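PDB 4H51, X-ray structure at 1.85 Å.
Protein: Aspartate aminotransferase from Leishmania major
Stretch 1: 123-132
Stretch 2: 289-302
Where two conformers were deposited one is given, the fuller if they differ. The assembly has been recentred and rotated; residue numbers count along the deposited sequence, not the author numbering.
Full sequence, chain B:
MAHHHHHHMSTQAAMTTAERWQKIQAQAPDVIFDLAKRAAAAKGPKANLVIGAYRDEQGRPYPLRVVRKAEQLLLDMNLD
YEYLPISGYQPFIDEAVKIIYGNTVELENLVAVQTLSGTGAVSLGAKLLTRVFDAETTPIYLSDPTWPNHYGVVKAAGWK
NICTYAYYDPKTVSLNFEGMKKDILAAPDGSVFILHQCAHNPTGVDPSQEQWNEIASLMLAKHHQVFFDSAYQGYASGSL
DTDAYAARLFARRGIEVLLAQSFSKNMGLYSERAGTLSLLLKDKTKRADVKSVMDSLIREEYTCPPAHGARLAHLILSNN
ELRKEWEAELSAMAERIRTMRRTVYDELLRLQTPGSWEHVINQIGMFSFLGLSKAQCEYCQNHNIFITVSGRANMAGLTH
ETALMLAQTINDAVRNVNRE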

ATOM      1  N   SER B 123       8.969   3.059  -4.759  1.00  9.16           N
ATOM      2  CA  SER B 123       9.180   3.627  -3.439  0.60  9.34           C
ATOM      3  C   SER B 123       9.965   2.696  -2.528  1.00  9.77           C
ATOM      4  O   SER B 123      10.948   3.114  -1.863  1.00  9.33           O
ATOM      5  CB  SER B 123       7.825   3.964  -2.803  0.60  9.47           C
ATOM      6  OG  SER B 123       7.996   4.516  -1.525  0.60  9.66           O
ATOM      7  N   LEU B 124       9.515   1.430  -2.454  1.00  9.70           N
ATOM      8  CA  LEU B 124      10.197   0.445  -1.621  1.00 10.22           C
ATOM      9  C   LEU B 124      11.674   0.233  -2.045  1.00 10.17           C
ATOM     10  O   LEU B 124      12.563   0.111  -1.188  1.00 10.23           O
ATOM     11  CB  LEU B 124       9.466  -0.906  -1.609  1.00 10.06           C
ATOM     12  CG  LEU B 124      10.062  -2.007  -0.729  1.00 10.43           C
ATOM     13  CD1 LEU B 124      10.088  -1.610   0.734  1.00 11.16           C
ATOM     14  CD2 LEU B 124       9.230  -3.300  -0.790  1.00 10.13           C
ATOM     15  N   GLY B 125      11.904   0.114  -3.337  1.00 10.35           N
ATOM     16  CA  GLY B 125      13.248  -0.046  -3.884  1.00 10.82           C
ATOM     17  C   GLY B 125      14.108   1.165  -3.555  1.00 11.09           C
ATOM     18  O   GLY B 125      15.256   1.022  -3.164  1.00 12.64           O
ATOM     19  N   ALA B 126      13.556   2.349  -3.708  1.00 11.25           N
ATOM     20  CA  ALA B 126      14.291   3.578  -3.417  1.00 11.81           C
ATOM     21  C   ALA B 126      14.685   3.615  -1.952  1.00 12.38           C
ATOM     22  O   ALA B 126      15.816   4.002  -1.653  1.00 11.88           O
ATOM     23  CB  ALA B 126      13.503   4.826  -3.794  1.00 11.18           C
ATOM     24  N   LYS B 127      13.783   3.173  -1.057  1.00 12.62           N
ATOM     25  CA  LYS B 127      14.115   3.061   0.370  1.00 14.05           C
ATOM     26  C   LYS B 127      15.131   1.986   0.653  1.00 13.33           C
ATOM     27  O   LYS B 127      16.076   2.184   1.405  1.00 13.72           O
ATOM     28  CB  LYS B 127      12.838   2.824   1.213  1.00 16.03           C
ATOM     29  CG  LYS B 127      11.907   4.027   1.186  1.00 18.92           C
ATOM     30  CD  LYS B 127      10.644   3.893   2.041  1.00 21.64           C
ATOM     31  CE  LYS B 127       9.512   4.701   1.404  1.00 24.39           C
ATOM     32  NZ  LYS B 127       8.363   5.046   2.304  1.00 28.04           N
ATOM     33  N   LEU B 128      14.965   0.822   0.054  1.00 12.72           N
ATOM     34  CA  LEU B 128      15.943  -0.250   0.262  1.00 12.99           C
ATOM     35  C   LEU B 128      17.387   0.207  -0.085  1.00 13.13           C
ATOM     36  O   LEU B 128      18.365  -0.146   0.588  1.00 13.46           O
ATOM     37  CB  LEU B 128      15.565  -1.464  -0.590  1.00 12.66           C
ATOM     38  CG  LEU B 128      16.517  -2.670  -0.604  1.00 13.22           C
ATOM     39  CD1 LEU B 128      16.628  -3.336   0.772  1.00 13.02           C
ATOM     40  CD2 LEU B 128      16.026  -3.686  -1.630  1.00 13.06           C
ATOM     41  N   LEU B 129      17.494   0.967  -1.160  1.00 12.99           N
ATOM     42  CA  LEU B 129      18.799   1.400  -1.701  1.00 13.51           C
ATOM     43  C   LEU B 129      19.496   2.366  -0.736  1.00 13.99           C
ATOM     44  O   LEU B 129      20.722   2.458  -0.745  1.00 15.77           O
ATOM     45  CB  LEU B 129      18.614   2.032  -3.074  1.00 12.61           C
ATOM     46  CG  LEU B 129      18.407   1.012  -4.200  1.00 12.01           C
ATOM     47  CD1 LEU B 129      17.986   1.648  -5.495  1.00 11.75           C
ATOM     48  CD2 LEU B 129      19.578   0.088  -4.463  1.00 12.36           C
ATOM     49  N   THR B 130      18.727   3.086   0.077  1.00 13.96           N
ATOM     50  CA  THR B 130      19.315   3.952   1.110  1.00 14.73           C
ATOM     51  C   THR B 130      20.039   3.129   2.182  1.00 16.08           C
ATOM     52  O   THR B 130      20.792   3.698   2.974  1.00 16.40           O
ATOM     53  CB  THR B 130      18.291   4.908   1.764  1.00 14.97           C
ATOM     54  OG1 THR B 130      17.414   4.196   2.664  1.00 14.41           O
ATOM     55  CG2 THR B 130      17.480   5.639   0.694  1.00 13.85           C
ATOM     56  N   ARG B 131      19.836   1.809   2.211  1.00 16.65           N
ATOM     57  CA  ARG B 131      20.581   0.938   3.134  1.00 18.62           C
ATOM     58  C   ARG B 131      21.895   0.385   2.575  1.00 18.75           C
ATOM     59  O   ARG B 131      22.636  -0.266   3.308  1.00 19.04           O
ATOM     60  CB  ARG B 131      19.704  -0.217   3.608  1.00 20.14           C
ATOM     61  CG  ARG B 131      18.329   0.191   4.141  1.00 21.57           C
ATOM     62  CD  ARG B 131      18.497   1.098   5.333  1.00 25.94           C
ATOM     63  NE  ARG B 131      17.229   1.639   5.767  1.00 27.55           N
ATOM     64  CZ  ARG B 131      16.426   1.029   6.623  1.00 29.91           C
ATOM     65  NH1 ARG B 131      16.769  -0.153   7.160  1.00 29.99           N
ATOM     66  NH2 ARG B 131      15.289   1.623   6.956  1.00 29.65           N
ATOM     67  N   VAL B 132      22.137   0.616   1.277  1.00 18.56           N
ATOM     68  CA  VAL B 132      23.298   0.086   0.539  1.00 19.17           C
ATOM     69  C   VAL B 132      24.159   1.269   0.044  1.00 18.68           C
ATOM     70  O   VAL B 132      25.368   1.143  -0.103  1.00 18.36           O
ATOM     71  CB  VAL B 132      22.836  -0.775  -0.672  1.00 20.86           C
ATOM     72  CG1 VAL B 132      23.922  -1.731  -1.098  1.00 23.48           C
ATOM     73  CG2 VAL B 132      21.588  -1.560  -0.331  1.00 20.85           C
ATOM     74  N   ASP B 289      19.291 -11.622   4.075  1.00 18.55           N
ATOM     75  CA  ASP B 289      19.526 -10.330   4.727  1.00 18.41           C
ATOM     76  C   ASP B 289      18.750  -9.214   3.992  1.00 16.67           C
ATOM     77  O   ASP B 289      18.116  -8.357   4.604  1.00 16.48           O
ATOM     78  CB  ASP B 289      21.014  -9.984   4.722  1.00 18.76           C
ATOM     79  CG  ASP B 289      21.827 -10.760   5.747  1.00 20.50           C
ATOM     80  OD1 ASP B 289      21.239 -11.576   6.506  1.00 20.50           O
ATOM     81  OD2 ASP B 289      23.063 -10.525   5.756  1.00 20.13           O
ATOM     82  N   VAL B 290      18.835  -9.204   2.671  1.00 15.78           N
ATOM     83  CA  VAL B 290      18.090  -8.210   1.869  1.00 14.53           C
ATOM     84  C   VAL B 290      16.585  -8.353   2.100  1.00 14.48           C
ATOM     85  O   VAL B 290      15.880  -7.355   2.312  1.00 14.21           O
ATOM     86  CB  VAL B 290      18.429  -8.301   0.357  1.00 13.99           C
ATOM     87  CG1 VAL B 290      17.521  -7.366  -0.477  1.00 13.17           C
ATOM     88  CG2 VAL B 290      19.868  -7.911   0.115  1.00 13.69           C
ATOM     89  N   LYS B 291      16.078  -9.593   2.077  1.00 15.24           N
ATOM     90  CA  LYS B 291      14.660  -9.849   2.303  1.00 15.98           C
ATOM     91  C   LYS B 291      14.211  -9.299   3.677  1.00 15.10           C
ATOM     92  O   LYS B 291      13.129  -8.716   3.811  1.00 13.88           O
ATOM     93  CB  LYS B 291      14.369 -11.348   2.230  1.00 18.36           C
ATOM     94  CG  LYS B 291      12.944 -11.742   2.618  1.00 20.94           C
ATOM     95  CD  LYS B 291      11.931 -11.438   1.528  1.00 24.10           C
ATOM     96  CE  LYS B 291      10.949 -12.617   1.376  1.00 26.32           C
ATOM     97  NZ  LYS B 291      10.595 -13.090   2.753  1.00 30.72           N
ATOM     98  N   SER B 292      15.084  -9.448   4.664  1.00 14.92           N
ATOM     99  CA  SER B 292      14.774  -8.994   6.036  1.00 14.86           C
ATOM    100  C   SER B 292      14.631  -7.469   6.075  1.00 13.88           C
ATOM    101  O   SER B 292      13.782  -6.894   6.786  1.00 13.68           O
ATOM    102  CB  SER B 292      15.871  -9.468   7.024  1.00 15.64           C
ATOM    103  OG  SER B 292      17.027  -8.614   6.969  1.00 16.00           O
ATOM    104  N   VAL B 293      15.401  -6.795   5.258  1.00 13.35           N
ATOM    105  CA  VAL B 293      15.254  -5.344   5.137  1.00 12.78           C
ATOM    106  C   VAL B 293      13.966  -4.978   4.398  1.00 12.24           C
ATOM    107  O   VAL B 293      13.243  -4.095   4.810  1.00 11.24           O
ATOM    108  CB  VAL B 293      16.488  -4.717   4.444  1.00 12.77           C
ATOM    109  CG1 VAL B 293      16.310  -3.218   4.266  1.00 12.08           C
ATOM    110  CG2 VAL B 293      17.789  -5.019   5.235  1.00 13.79           C
ATOM    111  N   MET B 294      13.718  -5.634   3.265  1.00 11.95           N
ATOM    112  CA  MET B 294      12.498  -5.381   2.501  1.00 11.48           C
ATOM    113  C   MET B 294      11.254  -5.549   3.416  1.00 11.72           C
ATOM    114  O   MET B 294      10.404  -4.655   3.463  1.00 10.76           O
ATOM    115  CB  MET B 294      12.395  -6.338   1.323  1.00 11.54           C
ATOM    116  CG  MET B 294      13.424  -6.143   0.195  1.00 11.58           C
ATOM    117  SD  MET B 294      13.133  -7.398  -1.068  1.00 11.99           S
ATOM    118  CE  MET B 294      14.217  -6.892  -2.425  1.00 11.73           C
ATOM    119  N   ASP B 295      11.161  -6.674   4.128  1.00 12.09           N
ATOM    120  CA  ASP B 295      10.076  -6.936   5.077  1.00 12.91           C
ATOM    121  C   ASP B 295       9.995  -5.888   6.205  1.00 13.31           C
ATOM    122  O   ASP B 295       8.906  -5.460   6.588  1.00 13.02           O
ATOM    123  CB  ASP B 295      10.192  -8.346   5.646  1.00 14.00           C
ATOM    124  CG  ASP B 295       9.787  -9.435   4.636  1.00 14.97           C
ATOM    125  OD1 ASP B 295       9.264  -9.157   3.517  1.00 13.77           O
ATOM    126  OD2 ASP B 295       9.915 -10.596   5.016  1.00 17.32           O
ATOM    127  N   SER B 296      11.139  -5.454   6.720  1.00 13.83           N
ATOM    128  CA  SER B 296      11.125  -4.464   7.771  1.00 14.74           C
ATOM    129  C   SER B 296      10.507  -3.180   7.236  1.00 13.55           C
ATOM    130  O   SER B 296       9.734  -2.559   7.953  1.00 13.86           O
ATOM    131  CB  SER B 296      12.498  -4.201   8.440  1.00 15.76           C
ATOM    132  OG  SER B 296      13.412  -3.632   7.497  1.00 17.98           O
ATOM    133  N   LEU B 297      10.798  -2.828   5.976  1.00 12.93           N
ATOM    134  CA  LEU B 297      10.296  -1.573   5.392  1.00 12.32           C
ATOM    135  C   LEU B 297       8.806  -1.686   5.162  1.00 12.05           C
ATOM    136  O   LEU B 297       8.023  -0.738   5.429  1.00 12.61           O
ATOM    137  CB  LEU B 297      11.054  -1.211   4.099  1.00 12.10           C
ATOM    138  CG  LEU B 297      12.544  -0.811   4.263  1.00 12.19           C
ATOM    139  CD1 LEU B 297      13.281  -0.894   2.960  1.00 11.53           C
ATOM    140  CD2 LEU B 297      12.704   0.565   4.907  1.00 12.52           C
ATOM    141  N   ILE B 298       8.391  -2.850   4.687  1.00 11.50           N
ATOM    142  CA  ILE B 298       6.966  -3.095   4.445  1.00 11.11           C
ATOM    143  C   ILE B 298       6.172  -3.034   5.755  1.00 11.84           C
ATOM    144  O   ILE B 298       5.156  -2.331   5.874  1.00 11.14           O
ATOM    145  CB  ILE B 298       6.759  -4.479   3.803  1.00 10.76           C
ATOM    146  CG1 ILE B 298       7.355  -4.511   2.381  1.00 10.28           C
ATOM    147  CG2 ILE B 298       5.272  -4.862   3.815  1.00 10.32           C
ATOM    148  CD1 ILE B 298       7.538  -5.913   1.835  1.00  9.65           C
ATOM    149  N   ARG B 299       6.633  -3.787   6.752  1.00 12.48           N
ATOM    150  CA  ARG B 299       5.917  -3.889   8.032  1.00 13.28           C
ATOM    151  C   ARG B 299       5.711  -2.528   8.690  1.00 13.58           C
ATOM    152  O   ARG B 299       4.665  -2.276   9.306  1.00 13.56           O
ATOM    153  CB  ARG B 299       6.711  -4.769   8.989  1.00 13.69           C
ATOM    154  CG  ARG B 299       6.137  -4.986  10.371  1.00 14.32           C
ATOM    155  CD  ARG B 299       4.693  -5.466  10.405  1.00 14.53           C
ATOM    156  NE  ARG B 299       4.424  -6.175  11.650  1.00 14.87           N
ATOM    157  CZ  ARG B 299       3.224  -6.333  12.228  1.00 15.49           C
ATOM    158  NH1 ARG B 299       2.117  -5.800  11.731  1.00 15.43           N
ATOM    159  NH2 ARG B 299       3.122  -7.050  13.338  1.00 15.55           N
ATOM    160  N   GLU B 300       6.685  -1.647   8.546  1.00 14.25           N
ATOM    161  CA  GLU B 300       6.596  -0.354   9.224  1.00 15.20           C
ATOM    162  C   GLU B 300       5.720   0.653   8.459  1.00 14.69           C
ATOM    163  O   GLU B 300       5.460   1.773   8.942  1.00 14.27           O
ATOM    164  CB  GLU B 300       7.987   0.152   9.601  1.00 16.33           C
ATOM    165  CG  GLU B 300       8.757   0.763   8.495  1.00 16.44           C
ATOM    166  CD  GLU B 300      10.280   0.815   8.711  1.00 17.65           C
ATOM    167  OE1 GLU B 300      10.900   1.334   7.817  1.00 17.11           O
ATOM    168  OE2 GLU B 300      10.843   0.346   9.731  1.00 22.48           O
ATOM    169  N   GLU B 301       5.278   0.250   7.270  1.00 14.58           N
ATOM    170  CA  GLU B 301       4.443   1.085   6.398  1.00 15.24           C
ATOM    171  C   GLU B 301       2.989   0.592   6.326  1.00 12.79           C
ATOM    172  O   GLU B 301       2.093   1.349   6.530  1.00 12.05           O
ATOM    173  CB  GLU B 301       5.010   1.139   5.003  1.00 17.88           C
ATOM    174  CG  GLU B 301       6.300   1.968   4.892  1.00 22.42           C
ATOM    175  CD  GLU B 301       7.034   1.835   3.539  1.00 29.40           C
ATOM    176  OE1 GLU B 301       6.630   1.009   2.676  1.00 32.06           O
ATOM    177  OE2 GLU B 301       8.080   2.538   3.325  1.00 37.27           O
ATOM    178  N   TYR B 302       2.779  -0.660   5.977  1.00 11.22           N
ATOM    179  CA  TYR B 302       1.434  -1.147   5.750  1.00 10.80           C
ATOM    180  C   TYR B 302       1.266  -2.607   6.163  1.00 10.72           C
ATOM    181  O   TYR B 302       0.251  -3.178   5.899  1.00 10.62           O
ATOM    182  CB  TYR B 302       1.012  -0.930   4.300  1.00 10.44           C
ATOM    183  CG  TYR B 302       1.865  -1.614   3.273  1.00 10.38           C
ATOM    184  CD1 TYR B 302       1.625  -2.922   2.895  1.00 10.41           C
ATOM    185  CD2 TYR B 302       2.977  -0.971   2.728  1.00 10.45           C
ATOM    186  CE1 TYR B 302       2.431  -3.560   1.963  1.00 10.41           C
ATOM    187  CE2 TYR B 302       3.797  -1.598   1.779  1.00 10.26           C
ATOM    188  CZ  TYR B 302       3.545  -2.901   1.427  1.00 10.50           C
ATOM    189  OH  TYR B 302       4.344  -3.542   0.490  1.00 10.54           O
TER
HETATM  190  O   HOH W   1       7.588   1.961   0.398  1.00 28.40           O
HETATM  191  O   HOH W   2      13.382  -0.317   8.788  1.00 40.18           O

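Helices that are far apart in sequence often pack by setting the side chains of one into the hollows between side chains of the other, and two segments of the aspartate aminotransferase from Leishmania major illustrate the principle on a small scale. The helix that includes 123-129 crosses the one that includes 289-299 at 122° between their N-to-C directions, so the two run obliquely, closer to antiparallel than to parallel. Their axes approach to 10.1 Å, and the backbones come nearest at L128 and M294, whose CA atoms lie 6.6 Å apart. The contact buries 540 Å², both sides summed.

The clearest bump is L128. Its CA-to-CB bond points sideways, but with chi1 in t and chi2 in p the end of the side chain comes nearer the partner helix and sits in a hollow formed by V290, V293, M294 and L297. Both methyls at its tip reach V290 and M294, CD2 lying 3.8 Å from CE of M294 and 4.1 Å from CG1 of V290, and CD1 also meets V293, 3.5 Å from its CG1. L297 closes the pocket nearer the backbone, its CD1 standing 4.3 Å from CB of L128.

One turn earlier, L124 repeats the same t, p rotamer. Its CD1 rests 3.5 Å from CB of L297, and its CD2 reaches 3.9 Å from CG1 of I298. L297, in turn, is a bump from the opposite helix: it points toward the first stretch, and its CD1 reaches within 3.8 Å of the backbone N of L128 and 4.1 Å of CB of K127.

Polar groups border this apolar centre. K127 extends its aliphatic chain past L297 and places NZ 2.7 Å from OE2 of E301, a salt bridge in which the lysine donates a hydrogen bond. The carboxylate also joins the two stretches through a water, which donates to OE1 of E301 at 2.6 Å and to OG of S123 at 3.2 Å.

R131 folds over the more exposed margin. Its CG lies 4.0 Å from CG1 of V293, and NH2 comes 3.5 Å from CD2 of L297, so the long side chain covers apolar groups even as it carries charge. The NH2 of R131 remains 4.5 Å from OE1 of E300, beyond salt-bridge range; a second water spans the gap, accepting from R131 NH2 at 3.3 Å and donating to E300 OE2 at 2.8 Å.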